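Esterase (Staphylococcus aureus subsp. aureus USA300_TCH1516, PDB 3D7R) probably hydrolyses ester bonds, with an alpha/beta hydrolase fold. Local coordinates at residues F181-L186 against E254-V259; L177-V182 against N194-I199; P136-F141 against M232-N237; Y34-R39 against Q110-H115. One frame throughout, in Å; residues are numbered along the deposited sequence.

Contact 1: F181-L186 against E254-V259; sequences FVQSLL and EGLPPV
Leu-186 lays its two methyls against the carbonyls of Glu-254 and Gly-255 and against the side chain of Leu-256. CD2 sits 3.3 Å from Glu-254 O, while CD1 lies 3.7 Å from Gly-255 O; these are van der Waals contacts, and no hydrogen bond crosses between the segments. Gly-255, at positive phi (100°) and without a side chain, lets the loop pass close to Leu-186 CD1.

The apolar part centres on Leu-256. Its CD2 branch fits between two side chains one helical turn apart, 4.0 Å from Leu-186 CD2 and 3.8 Å from Val-182 CG1. With CG1 anti to its backbone N (chi1 171°), Val-182 also brings this methyl against the proline ring, CG1 3.7 Å from Pro-257 CD.

Polar ends are satisfied outside the pair. Gln-183 NE2 bonds to Thr-252 O and Pro-248 O, and Glu-254 OE2 to His-283 ND1.

The loop thus runs along the C-terminal part of helix 173-187 before entering strand 259-264, with Met-280 of helix 270-282 touching Leu-256 and helix 143-161 packing on Phe-181 and Leu-185.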
loop_
_atom_site.group_PDB
_atom_site.type_symbol
_atom_site.label_atom_id
_atom_site.label_comp_id
_atom_site.label_asym_id
_atom_site.label_seq_id
_atom_site.Cartn_x
_atom_site.Cartn_y
_atom_site.Cartn_z
ATOM N N PHE A 181 -6.849 4.133 6.635
ATOM C CA PHE A 181 -8.195 3.562 6.540
ATOM C C PHE A 181 -8.578 2.767 7.805
ATOM O O PHE A 181 -9.685 2.884 8.310
ATOM C CB PHE A 181 -8.357 2.714 5.265
ATOM C CG PHE A 181 -9.661 1.931 5.224
ATOM C CD1 PHE A 181 -10.874 2.588 5.063
ATOM C CD2 PHE A 181 -9.660 0.537 5.374
ATOM C CE1 PHE A 181 -12.080 1.878 5.068
ATOM C CE2 PHE A 181 -10.870 -0.185 5.360
ATOM C CZ PHE A 181 -12.063 0.485 5.203
ATOM N N VAL A 182 -7.659 1.962 8.329
ATOM C CA VAL A 182 -7.945 1.208 9.564
ATOM C C VAL A 182 -8.109 2.174 10.754
ATOM O O VAL A 182 -8.933 1.951 11.642
ATOM C CB VAL A 182 -6.866 0.118 9.812
ATOM C CG1 VAL A 182 -7.035 -0.520 11.198
ATOM C CG2 VAL A 182 -6.928 -0.938 8.673
ATOM N N GLN A 183 -7.337 3.256 10.748
ATOM C CA GLN A 183 -7.467 4.311 11.751
ATOM C C GLN A 183 -8.841 4.982 11.668
ATOM O O GLN A 183 -9.456 5.300 12.697
ATOM C CB GLN A 183 -6.347 5.340 11.585
ATOM C CG GLN A 183 -4.971 4.861 12.050
ATOM C CD GLN A 183 -3.824 5.805 11.662
ATOM O OE1 GLN A 183 -3.922 6.545 10.687
ATOM N NE2 GLN A 183 -2.730 5.763 12.424
ATOM N N SER A 184 -9.327 5.184 10.445
ATOM C CA SER A 184 -10.696 5.657 10.229
ATOM C C SER A 184 -11.753 4.708 10.812
ATOM O O SER A 184 -12.682 5.148 11.513
ATOM C CB SER A 184 -10.949 5.889 8.743
ATOM O OG SER A 184 -12.286 6.303 8.527
ATOM N N LEU A 185 -11.604 3.417 10.547
ATOM C CA LEU A 185 -12.494 2.407 11.127
ATOM C C LEU A 185 -12.495 2.496 12.658
ATOM O O LEU A 185 -13.556 2.503 13.294
ATOM C CB LEU A 185 -12.059 0.997 10.704
ATOM C CG LEU A 185 -12.115 0.630 9.215
ATOM C CD1 LEU A 185 -11.490 -0.743 8.985
ATOM C CD2 LEU A 185 -13.529 0.646 8.681
ATOM N N LEU A 186 -11.293 2.552 13.233
ATOM C CA LEU A 186 -11.099 2.668 14.679
ATOM C C LEU A 186 -11.743 3.951 15.278
ATOM O O LEU A 186 -12.445 3.888 16.296
ATOM C CB LEU A 186 -9.587 2.617 14.975
ATOM C CG LEU A 186 -9.092 2.781 16.409
ATOM C CD1 LEU A 186 -9.761 1.745 17.314
ATOM C CD2 LEU A 186 -7.573 2.639 16.431
ATOM N N GLU A 254 -3.696 3.796 19.558
ATOM C CA GLU A 254 -4.390 3.012 20.588
ATOM C C GLU A 254 -5.651 2.345 20.048
ATOM O O GLU A 254 -6.550 3.032 19.547
ATOM C CB GLU A 254 -4.717 3.890 21.803
ATOM C CG GLU A 254 -3.468 4.561 22.396
ATOM C CD GLU A 254 -3.756 5.385 23.664
ATOM O OE1 GLU A 254 -4.933 5.526 24.029
ATOM O OE2 GLU A 254 -2.804 5.886 24.296
ATOM N N GLY A 255 -5.696 1.012 20.145
ATOM C CA GLY A 255 -6.828 0.218 19.674
ATOM C C GLY A 255 -6.652 -0.451 18.307
ATOM O O GLY A 255 -7.523 -1.180 17.856
ATOM N N LEU A 256 -5.532 -0.196 17.637
ATOM C CA LEU A 256 -5.270 -0.815 16.339
ATOM C C LEU A 256 -5.207 -2.346 16.452
ATOM O O LEU A 256 -4.840 -2.879 17.508
ATOM C CB LEU A 256 -3.961 -0.275 15.731
ATOM C CG LEU A 256 -4.011 1.128 15.095
ATOM C CD1 LEU A 256 -2.633 1.597 14.680
ATOM C CD2 LEU A 256 -4.945 1.104 13.874
ATOM N N PRO A 257 -5.552 -3.056 15.364
ATOM C CA PRO A 257 -5.305 -4.502 15.353
ATOM C C PRO A 257 -3.794 -4.741 15.211
ATOM O O PRO A 257 -3.051 -3.776 14.941
ATOM C CB PRO A 257 -6.045 -4.965 14.082
ATOM C CG PRO A 257 -5.963 -3.795 13.173
ATOM C CD PRO A 257 -6.130 -2.586 14.091
ATOM N N PRO A 258 -3.327 -5.996 15.409
ATOM C CA PRO A 258 -1.906 -6.300 15.225
ATOM C C PRO A 258 -1.393 -5.818 13.863
ATOM O O PRO A 258 -2.057 -6.038 12.850
ATOM C CB PRO A 258 -1.860 -7.835 15.287
ATOM C CG PRO A 258 -3.013 -8.193 16.179
ATOM C CD PRO A 258 -4.093 -7.186 15.848
ATOM N N VAL A 259 -0.229 -5.174 13.862
ATOM C CA VAL A 259 0.382 -4.613 12.628
ATOM C C VAL A 259 1.674 -5.365 12.293
ATOM O O VAL A 259 2.459 -5.710 13.202
ATOM C CB VAL A 259 0.618 -3.058 12.739
ATOM C CG1 VAL A 259 1.301 -2.481 11.460
ATOM C CG2 VAL A 259 -0.702 -2.302 12.977
#

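Contact 2: L177-V182 against N194-I199; sequences LALSFV and NKLYLI
Leu-196 projects from its strand into helix 177-182 and spreads its two methyls over three helix residues. CD1 is 3.9 Å from Ala-178 CB and equally far from Val-182 CG2; the valine and leucine side chains lie alongside each other, pointing opposite ways. CD2 turns to Leu-179, whose side chain stands about perpendicular to that of Leu-196, and meets its CD1 at 3.7 Å. With CG anti to the backbone N (chi1 174°), the fork of Leu-196 faces the helix and its two branches meet different residues.

Two residues on, Leu-198 points to the same side. Its CD2 meets Leu-179 CB at 4.1 Å and, more distantly, Ala-178 CB at 4.3 Å. Small Ala-178 therefore lies over both leucines, in a wholly apolar, buried interface.

The axes of helix 177-182 and strand 195-199 run roughly antiparallel (152°), 8.7 Å apart at closest approach, within the beta-alpha-beta unit of strand 166-171, helix 173-187 and strand 195-199. Val-168 touches Ala-178 from the first strand, and Val-259 borders Leu-196 and Leu-198 from the next, 259-264.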
loop_
_atom_site.group_PDB
_atom_site.type_symbol
_atom_site.label_atom_id
_atom_site.label_comp_id
_atom_site.label_asym_id
_atom_site.label_seq_id
_atom_site.Cartn_x
_atom_site.Cartn_y
_atom_site.Cartn_z
ATOM N N LEU A 177 -2.401 4.455 2.888
ATOM C CA LEU A 177 -3.866 4.369 2.752
ATOM C C LEU A 177 -4.440 3.277 3.666
ATOM O O LEU A 177 -5.438 3.486 4.343
ATOM C CB LEU A 177 -4.291 4.067 1.300
ATOM C CG LEU A 177 -4.155 5.090 0.178
ATOM C CD1 LEU A 177 -4.966 4.642 -1.054
ATOM C CD2 LEU A 177 -4.645 6.480 0.630
ATOM N N ALA A 178 -3.788 2.123 3.693
ATOM C CA ALA A 178 -4.239 1.004 4.518
ATOM C C ALA A 178 -4.241 1.369 6.000
ATOM O O ALA A 178 -5.249 1.154 6.674
ATOM C CB ALA A 178 -3.381 -0.237 4.256
ATOM N N LEU A 179 -3.135 1.924 6.512
ATOM C CA LEU A 179 -3.106 2.339 7.929
ATOM C C LEU A 179 -4.137 3.445 8.218
ATOM O O LEU A 179 -4.897 3.356 9.190
ATOM C CB LEU A 179 -1.692 2.778 8.374
ATOM C CG LEU A 179 -1.582 3.376 9.790
ATOM C CD1 LEU A 179 -2.044 2.412 10.883
ATOM C CD2 LEU A 179 -0.174 3.854 10.106
ATOM N N SER A 180 -4.139 4.497 7.400
ATOM C CA SER A 180 -5.107 5.584 7.561
ATOM C C SER A 180 -6.568 5.080 7.520
ATOM O O SER A 180 -7.426 5.538 8.291
ATOM C CB SER A 180 -4.859 6.652 6.491
ATOM O OG SER A 180 -5.889 7.611 6.500
ATOM N N PHE A 181 -6.849 4.133 6.635
ATOM C CA PHE A 181 -8.195 3.562 6.540
ATOM C C PHE A 181 -8.578 2.767 7.805
ATOM O O PHE A 181 -9.685 2.884 8.310
ATOM C CB PHE A 181 -8.357 2.714 5.265
ATOM C CG PHE A 181 -9.661 1.931 5.224
ATOM C CD1 PHE A 181 -10.874 2.588 5.063
ATOM C CD2 PHE A 181 -9.660 0.537 5.374
ATOM C CE1 PHE A 181 -12.080 1.878 5.068
ATOM C CE2 PHE A 181 -10.870 -0.185 5.360
ATOM C CZ PHE A 181 -12.063 0.485 5.203
ATOM N N VAL A 182 -7.659 1.962 8.329
ATOM C CA VAL A 182 -7.945 1.208 9.564
ATOM C C VAL A 182 -8.109 2.174 10.754
ATOM O O VAL A 182 -8.933 1.951 11.642
ATOM C CB VAL A 182 -6.866 0.118 9.812
ATOM C CG1 VAL A 182 -7.035 -0.520 11.198
ATOM C CG2 VAL A 182 -6.928 -0.938 8.673
ATOM N N ASN A 194 -8.770 -8.354 11.146
ATOM C CA ASN A 194 -8.020 -9.204 12.073
ATOM C C ASN A 194 -6.559 -8.758 12.188
ATOM O O ASN A 194 -5.937 -8.859 13.256
ATOM C CB ASN A 194 -8.081 -10.643 11.545
ATOM C CG ASN A 194 -7.424 -11.637 12.478
ATOM O OD1 ASN A 194 -6.436 -12.286 12.115
ATOM N ND2 ASN A 194 -7.967 -11.765 13.689
ATOM N N LYS A 195 -5.999 -8.294 11.070
ATOM C CA LYS A 195 -4.595 -7.875 11.044
ATOM C C LYS A 195 -4.408 -6.778 10.017
ATOM O O LYS A 195 -5.216 -6.655 9.093
ATOM C CB LYS A 195 -3.662 -9.058 10.701
ATOM C CG LYS A 195 -3.605 -10.184 11.749
ATOM C CD LYS A 195 -2.705 -11.363 11.261
ATOM C CE LYS A 195 -2.604 -12.455 12.351
ATOM N NZ LYS A 195 -3.809 -13.351 12.290
ATOM N N LEU A 196 -3.331 -6.001 10.169
ATOM C CA LEU A 196 -2.966 -4.945 9.203
ATOM C C LEU A 196 -1.518 -5.122 8.731
ATOM O O LEU A 196 -0.599 -5.192 9.562
ATOM C CB LEU A 196 -3.137 -3.542 9.819
ATOM C CG LEU A 196 -2.647 -2.334 8.983
ATOM C CD1 LEU A 196 -3.391 -2.280 7.628
ATOM C CD2 LEU A 196 -2.846 -1.036 9.785
ATOM N N TYR A 197 -1.324 -5.215 7.411
ATOM C CA TYR A 197 0.019 -5.440 6.832
ATOM C C TYR A 197 0.454 -4.197 6.078
ATOM O O TYR A 197 -0.309 -3.666 5.270
ATOM C CB TYR A 197 0.030 -6.672 5.903
ATOM C CG TYR A 197 0.144 -7.969 6.659
ATOM C CD1 TYR A 197 1.369 -8.643 6.764
ATOM C CD2 TYR A 197 -0.978 -8.518 7.294
ATOM C CE1 TYR A 197 1.469 -9.839 7.506
ATOM C CE2 TYR A 197 -0.893 -9.715 8.022
ATOM C CZ TYR A 197 0.334 -10.361 8.118
ATOM O OH TYR A 197 0.405 -11.516 8.855
ATOM N N LEU A 198 1.671 -3.728 6.361
ATOM C CA LEU A 198 2.203 -2.526 5.721
ATOM C C LEU A 198 3.510 -2.860 5.036
ATOM O O LEU A 198 4.453 -3.323 5.690
ATOM C CB LEU A 198 2.431 -1.423 6.764
ATOM C CG LEU A 198 1.250 -0.998 7.657
ATOM C CD1 LEU A 198 1.664 0.170 8.582
ATOM C CD2 LEU A 198 0.034 -0.594 6.819
ATOM N N ILE A 199 3.578 -2.651 3.724
ATOM C CA ILE A 199 4.814 -2.899 2.971
ATOM C C ILE A 199 5.413 -1.562 2.501
ATOM O O ILE A 199 4.822 -0.850 1.681
ATOM C CB ILE A 199 4.593 -3.858 1.750
ATOM C CG1 ILE A 199 4.001 -5.203 2.196
ATOM C CG2 ILE A 199 5.907 -4.048 0.946
ATOM C CD1 ILE A 199 3.292 -5.994 1.073
#

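Contact 3: P136-F141 against M232-N237; sequences PKTPEF and MKKWAN. With DMS (dimethyl sulfoxide), chain M.
Thr-138 and Pro-139 pack on Lys-234 and Trp-235 in a loop-to-helix contact held by van der Waals forces, with no hydrogen bond across it. In this alpha/beta hydrolase fold the loop follows strand 129-133, and helix 225-236 belongs to the long connection between strands 195-199 and 259-264, where relatives often carry cap elements.

A cis peptide bond joins Thr-138 to Pro-139. The threonine side chain lies roughly at right angles to that of Trp-235: its CB is 3.9 Å from Trp-235 CB and near the plane of the indole, at the edge. Its OG1 rests 3.4 Å from Trp-235 CA and donates to Phe-141 O at 2.8 Å, tying the loop together. Phe-141 O also lies at the indole edge, 3.9 Å from Trp-235 CD1. NE1 of the tryptophan is bonded to Thr-146 OG1, a hydroxyl also paired with Pro-136 O.

Lys-234 bends at chi2 (68°) and chi3, arching its aliphatic chain over the proline, with CE 3.6 Å from Pro-139 CB. Beyond the helix, Asn-237 takes positive phi, and its ND2 donates to the oxygen of a dimethyl sulfoxide, probably from the crystallisation liquor, at 2.7 Å, nearly straight at 167°.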
loop_
_atom_site.group_PDB
_atom_site.type_symbol
_atom_site.label_atom_id
_atom_site.label_comp_id
_atom_site.label_asym_id
_atom_site.label_seq_id
_atom_site.Cartn_x
_atom_site.Cartn_y
_atom_site.Cartn_z
ATOM N N PRO A 136 -10.274 5.359 -6.779
ATOM C CA PRO A 136 -10.074 6.635 -7.487
ATOM C C PRO A 136 -8.679 7.238 -7.297
ATOM O O PRO A 136 -8.124 7.244 -6.183
ATOM C CB PRO A 136 -11.129 7.552 -6.853
ATOM C CG PRO A 136 -12.261 6.601 -6.493
ATOM C CD PRO A 136 -11.520 5.368 -5.981
ATOM N N LYS A 137 -8.134 7.742 -8.400
ATOM C CA LYS A 137 -6.794 8.294 -8.447
ATOM C C LYS A 137 -6.790 9.766 -8.765
ATOM O O LYS A 137 -7.660 10.278 -9.506
ATOM C CB LYS A 137 -5.957 7.598 -9.534
ATOM C CG LYS A 137 -5.836 6.086 -9.432
ATOM C CD LYS A 137 -5.330 5.663 -8.065
ATOM C CE LYS A 137 -4.867 4.196 -8.059
ATOM N NZ LYS A 137 -6.027 3.202 -8.306
ATOM N N THR A 138 -5.772 10.440 -8.235
ATOM C CA THR A 138 -5.451 11.789 -8.652
ATOM C C THR A 138 -4.740 11.721 -10.027
ATOM O O THR A 138 -4.162 10.686 -10.373
ATOM C CB THR A 138 -4.654 12.545 -7.526
ATOM O OG1 THR A 138 -5.203 13.857 -7.315
ATOM C CG2 THR A 138 -3.126 12.614 -7.767
ATOM N N PRO A 139 -4.731 12.829 -10.799
ATOM C CA PRO A 139 -5.156 14.182 -10.441
ATOM C C PRO A 139 -6.656 14.466 -10.508
ATOM O O PRO A 139 -7.070 15.525 -10.034
ATOM C CB PRO A 139 -4.426 15.061 -11.468
ATOM C CG PRO A 139 -4.372 14.182 -12.700
ATOM C CD PRO A 139 -4.182 12.770 -12.169
ATOM N N GLU A 140 -7.455 13.581 -11.104
ATOM C CA GLU A 140 -8.902 13.865 -11.223
ATOM C C GLU A 140 -9.654 13.735 -9.888
ATOM O O GLU A 140 -10.530 14.536 -9.549
ATOM C CB GLU A 140 -9.558 12.982 -12.287
ATOM C CG GLU A 140 -11.049 13.273 -12.472
ATOM C CD GLU A 140 -11.600 12.778 -13.801
ATOM O OE1 GLU A 140 -10.997 11.872 -14.421
ATOM O OE2 GLU A 140 -12.660 13.297 -14.226
ATOM N N PHE A 141 -9.316 12.707 -9.135
ATOM C CA PHE A 141 -9.966 12.471 -7.853
ATOM C C PHE A 141 -9.050 12.742 -6.666
ATOM O O PHE A 141 -7.827 12.874 -6.804
ATOM C CB PHE A 141 -10.565 11.058 -7.844
ATOM C CG PHE A 141 -11.542 10.830 -8.973
ATOM C CD1 PHE A 141 -12.830 11.367 -8.907
ATOM C CD2 PHE A 141 -11.162 10.143 -10.121
ATOM C CE1 PHE A 141 -13.727 11.193 -9.952
ATOM C CE2 PHE A 141 -12.048 9.966 -11.171
ATOM C CZ PHE A 141 -13.336 10.486 -11.093
HETATM N N MSE A 232 1.050 14.204 -3.708
HETATM C CA MSE A 232 0.171 14.164 -2.527
HETATM C C MSE A 232 -0.570 15.475 -2.286
HETATM O O MSE A 232 -1.726 15.454 -1.846
HETATM C CB MSE A 232 0.938 13.717 -1.268
HETATM C CG MSE A 232 1.546 12.330 -1.401
HETATM SE SE MSE A 232 0.161 10.960 -1.537
HETATM C CE MSE A 232 -0.512 11.012 0.288
ATOM N N LYS A 233 0.076 16.599 -2.594
ATOM C CA LYS A 233 -0.575 17.887 -2.518
ATOM C C LYS A 233 -1.781 17.931 -3.457
ATOM O O LYS A 233 -2.850 18.412 -3.078
ATOM C CB LYS A 233 0.412 19.028 -2.831
ATOM C CG LYS A 233 1.218 19.518 -1.608
ATOM C CD LYS A 233 2.381 20.448 -2.029
ATOM C CE LYS A 233 3.408 20.640 -0.882
ATOM N NZ LYS A 233 4.711 21.264 -1.351
ATOM N N LYS A 234 -1.618 17.408 -4.671
ATOM C CA LYS A 234 -2.723 17.368 -5.642
ATOM C C LYS A 234 -3.907 16.525 -5.106
ATOM O O LYS A 234 -5.062 16.961 -5.134
ATOM C CB LYS A 234 -2.228 16.828 -6.980
ATOM C CG LYS A 234 -3.293 16.780 -8.082
ATOM C CD LYS A 234 -3.694 18.189 -8.496
ATOM C CE LYS A 234 -3.882 18.304 -9.980
ATOM N NZ LYS A 234 -4.170 19.717 -10.320
ATOM N N TRP A 235 -3.590 15.333 -4.598
ATOM C CA TRP A 235 -4.574 14.410 -4.031
ATOM C C TRP A 235 -5.274 14.976 -2.774
ATOM O O TRP A 235 -6.509 14.839 -2.612
ATOM C CB TRP A 235 -3.879 13.090 -3.722
ATOM C CG TRP A 235 -4.761 12.000 -3.180
ATOM C CD1 TRP A 235 -5.760 11.339 -3.827
ATOM C CD2 TRP A 235 -4.668 11.420 -1.879
ATOM N NE1 TRP A 235 -6.310 10.384 -3.008
ATOM C CE2 TRP A 235 -5.653 10.412 -1.801
ATOM C CE3 TRP A 235 -3.852 11.665 -0.764
ATOM C CZ2 TRP A 235 -5.845 9.649 -0.652
ATOM C CZ3 TRP A 235 -4.041 10.899 0.381
ATOM C CH2 TRP A 235 -5.020 9.899 0.423
ATOM N N ALA A 236 -4.493 15.644 -1.932
ATOM C CA ALA A 236 -4.976 16.214 -0.666
ATOM C C ALA A 236 -5.998 17.330 -0.872
ATOM O O ALA A 236 -6.791 17.582 0.013
ATOM C CB ALA A 236 -3.801 16.735 0.172
ATOM N N ASN A 237 -5.947 17.999 -2.025
ATOM C CA ASN A 237 -6.968 18.979 -2.440
ATOM C C ASN A 237 -7.194 20.078 -1.398
ATOM O O ASN A 237 -8.328 20.441 -1.106
ATOM C CB ASN A 237 -8.289 18.269 -2.819
ATOM C CG ASN A 237 -9.202 19.136 -3.676
ATOM O OD1 ASN A 237 -8.741 19.885 -4.534
ATOM N ND2 ASN A 237 -10.507 19.034 -3.445
HETATM S S DMS M . -11.355 18.032 0.226
HETATM O O DMS M . -11.041 17.353 -1.414
HETATM C C1 DMS M . -13.114 17.805 0.626
HETATM C C2 DMS M . -10.590 17.015 1.512
#

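Contact 4: Y34-R39 against Q110-H115; sequences YLLHNR and QPSPFH. With DMS (dimethyl sulfoxide), chain I; DMS (dimethyl sulfoxide), chain G.
Arg-39 grips the carbonyl of Gln-110 end-on, just ahead of a capping box that starts helix 113-126 of the alpha/beta hydrolase fold. Both terminal nitrogens donate to one atom: NH1 to Gln-110 O at 2.8 Å and NH2 to the same oxygen at 2.9 Å, with that oxygen close to the guanidinium plane. Ser-112 CB lies over the centre of one guanidinium face. A bend at chi3 (78°) swings the arginine's end into this place.

In the capping box, Ser-112 OG accepts from Phe-114 N at 3.0 Å, and Ser-112 N donates in return to His-115 ND1 at 3.0 Å, in the imidazole plane. The other ring nitrogen, His-115 NE2, is bonded to Asp-171 OD2.

Two dimethyl sulfoxide molecules, probably from the crystallisation liquor, accept from further donors. The oxygen of one takes a bond from Ser-112 OG at 2.6 Å; that of the other accepts from Leu-36 N at 2.8 Å. Phe-114 points an edge at the face of Tyr-34 in an offset edge-to-face pair, the planes 62° apart. Over the centre of one face of the Phe-114 ring sits methyl C2 of the first dimethyl sulfoxide, 3.4 Å above the plane.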
loop_
_atom_site.group_PDB
_atom_site.type_symbol
_atom_site.label_atom_id
_atom_site.label_comp_id
_atom_site.label_asym_id
_atom_site.label_seq_id
_atom_site.Cartn_x
_atom_site.Cartn_y
_atom_site.Cartn_z
ATOM N N TYR A 34 14.663 -3.577 -13.469
ATOM C CA TYR A 34 13.225 -3.696 -13.700
ATOM C C TYR A 34 12.500 -2.357 -13.855
ATOM O O TYR A 34 11.273 -2.300 -13.730
ATOM C CB TYR A 34 12.596 -4.547 -12.599
ATOM C CG TYR A 34 13.192 -5.928 -12.558
ATOM C CD1 TYR A 34 12.898 -6.861 -13.560
ATOM C CD2 TYR A 34 14.079 -6.299 -11.539
ATOM C CE1 TYR A 34 13.462 -8.135 -13.548
ATOM C CE2 TYR A 34 14.650 -7.585 -11.511
ATOM C CZ TYR A 34 14.334 -8.489 -12.520
ATOM O OH TYR A 34 14.878 -9.750 -12.509
ATOM N N LEU A 35 13.263 -1.312 -14.187
ATOM C CA LEU A 35 12.761 0.064 -14.284
ATOM C C LEU A 35 11.592 0.217 -15.241
ATOM O O LEU A 35 11.645 -0.256 -16.378
ATOM C CB LEU A 35 13.885 1.006 -14.733
ATOM C CG LEU A 35 13.606 2.509 -14.738
ATOM C CD1 LEU A 35 13.336 2.999 -13.300
ATOM C CD2 LEU A 35 14.790 3.243 -15.347
ATOM N N LEU A 36 10.543 0.895 -14.778
ATOM C CA LEU A 36 9.511 1.381 -15.677
ATOM C C LEU A 36 9.497 2.912 -15.612
ATOM O O LEU A 36 9.170 3.496 -14.566
ATOM C CB LEU A 36 8.148 0.794 -15.306
ATOM C CG LEU A 36 7.779 -0.655 -15.676
ATOM C CD1 LEU A 36 6.375 -0.968 -15.131
ATOM C CD2 LEU A 36 7.827 -0.945 -17.198
ATOM N N HIS A 37 9.890 3.556 -16.711
ATOM C CA HIS A 37 9.934 5.017 -16.787
ATOM C C HIS A 37 8.568 5.636 -16.506
ATOM O O HIS A 37 8.486 6.685 -15.863
ATOM C CB HIS A 37 10.429 5.503 -18.166
ATOM C CG HIS A 37 11.915 5.428 -18.345
ATOM N ND1 HIS A 37 12.510 4.655 -19.322
ATOM C CD2 HIS A 37 12.929 6.045 -17.686
ATOM C CE1 HIS A 37 13.825 4.787 -19.249
ATOM N NE2 HIS A 37 14.105 5.629 -18.268
ATOM N N ASN A 38 7.500 4.980 -16.969
ATOM C CA ASN A 38 6.144 5.509 -16.762
ATOM C C ASN A 38 5.644 5.416 -15.310
ATOM O O ASN A 38 4.500 5.763 -15.015
ATOM C CB ASN A 38 5.127 4.905 -17.769
ATOM C CG ASN A 38 4.919 3.383 -17.609
ATOM O OD1 ASN A 38 5.217 2.790 -16.569
ATOM N ND2 ASN A 38 4.387 2.750 -18.665
ATOM N N ARG A 39 6.493 4.922 -14.414
ATOM C CA ARG A 39 6.153 4.907 -12.995
ATOM C C ARG A 39 7.098 5.806 -12.186
ATOM O O ARG A 39 6.988 5.901 -10.956
ATOM C CB ARG A 39 6.192 3.478 -12.444
ATOM C CG ARG A 39 5.155 2.532 -13.054
ATOM C CD ARG A 39 5.077 1.217 -12.268
ATOM N NE ARG A 39 4.319 1.386 -11.031
ATOM C CZ ARG A 39 2.990 1.480 -10.968
ATOM N NH1 ARG A 39 2.266 1.426 -12.077
ATOM N NH2 ARG A 39 2.384 1.633 -9.792
ATOM N N GLN A 110 -1.722 3.467 -11.495
ATOM C CA GLN A 110 -2.501 2.250 -11.360
ATOM C C GLN A 110 -1.546 1.113 -10.972
ATOM O O GLN A 110 -0.311 1.341 -10.879
ATOM C CB GLN A 110 -3.235 1.948 -12.679
ATOM C CG GLN A 110 -4.253 3.002 -13.103
ATOM C CD GLN A 110 -5.503 3.079 -12.211
ATOM O OE1 GLN A 110 -5.445 2.895 -10.993
ATOM N NE2 GLN A 110 -6.636 3.411 -12.827
ATOM N N PRO A 111 -2.087 -0.103 -10.698
ATOM C CA PRO A 111 -1.168 -1.184 -10.359
ATOM C C PRO A 111 -0.135 -1.498 -11.441
ATOM O O PRO A 111 -0.437 -1.493 -12.637
ATOM C CB PRO A 111 -2.090 -2.391 -10.145
ATOM C CG PRO A 111 -3.402 -1.787 -9.767
ATOM C CD PRO A 111 -3.490 -0.548 -10.622
ATOM N N SER A 112 1.078 -1.767 -10.976
ATOM C CA SER A 112 2.183 -2.229 -11.795
ATOM C C SER A 112 1.913 -3.657 -12.223
ATOM O O SER A 112 1.224 -4.372 -11.514
ATOM C CB SER A 112 3.441 -2.211 -10.922
ATOM O OG SER A 112 4.503 -2.820 -11.594
ATOM N N PRO A 113 2.480 -4.099 -13.366
ATOM C CA PRO A 113 2.428 -5.527 -13.684
ATOM C C PRO A 113 3.093 -6.381 -12.600
ATOM O O PRO A 113 2.717 -7.549 -12.427
ATOM C CB PRO A 113 3.209 -5.630 -15.005
ATOM C CG PRO A 113 3.988 -4.367 -15.097
ATOM C CD PRO A 113 3.181 -3.327 -14.409
ATOM N N PHE A 114 4.060 -5.802 -11.880
ATOM C CA PHE A 114 4.730 -6.455 -10.754
ATOM C C PHE A 114 3.811 -6.551 -9.531
ATOM O O PHE A 114 4.003 -7.428 -8.671
ATOM C CB PHE A 114 6.015 -5.692 -10.365
ATOM C CG PHE A 114 7.200 -5.960 -11.268
ATOM C CD1 PHE A 114 7.033 -6.388 -12.589
ATOM C CD2 PHE A 114 8.491 -5.783 -10.797
ATOM C CE1 PHE A 114 8.148 -6.646 -13.422
ATOM C CE2 PHE A 114 9.604 -6.020 -11.629
ATOM C CZ PHE A 114 9.423 -6.456 -12.938
ATOM N N HIS A 115 2.838 -5.641 -9.428
ATOM C CA HIS A 115 1.801 -5.760 -8.401
ATOM C C HIS A 115 0.928 -6.973 -8.699
ATOM O O HIS A 115 0.575 -7.718 -7.797
ATOM C CB HIS A 115 0.908 -4.516 -8.326
ATOM C CG HIS A 115 1.483 -3.375 -7.536
ATOM N ND1 HIS A 115 1.610 -2.102 -8.055
ATOM C CD2 HIS A 115 1.921 -3.302 -6.257
ATOM C CE1 HIS A 115 2.133 -1.302 -7.140
ATOM N NE2 HIS A 115 2.323 -2.006 -6.036
HETATM S S DMS I . 8.203 -1.694 -11.755
HETATM O O DMS I . 6.723 -1.864 -10.781
HETATM C C1 DMS I . 9.582 -2.335 -10.766
HETATM C C2 DMS I . 8.209 -2.932 -13.082
HETATM S S DMS G . 9.595 2.102 -11.128
HETATM O O DMS G . 10.695 0.995 -11.977
HETATM C C1 DMS G . 9.918 2.017 -9.341
HETATM C C2 DMS G . 10.134 3.798 -11.456
#

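In the fold
Contacts 1 and 2 share helix 173-187 and touch directly, their centres 7 Å apart: Pro-258 O probably bonds to Leu-196 N (3.0 Å), and Leu-256 CD1 meets Leu-179 CD1. Contact 2 touches contact 3 where Leu-177 CD2 packs on Trp-235 CH2, and contact 3 touches contact 4 through the probable bond from Lys-137 NZ to Gln-110 OE1, 2.8 Å. Contacts 1 and 4 lie on opposite sides of the chain's centre, 29 Å between centres. The turn between strand 166-171 and helix 173-187 corresponds to the nucleophile elbow of alpha/beta hydrolases; Asp-171, at the end of strand 166-171, hydrogen-bonds to His-115, so the His-115 end of contact 4 lies beside that turn.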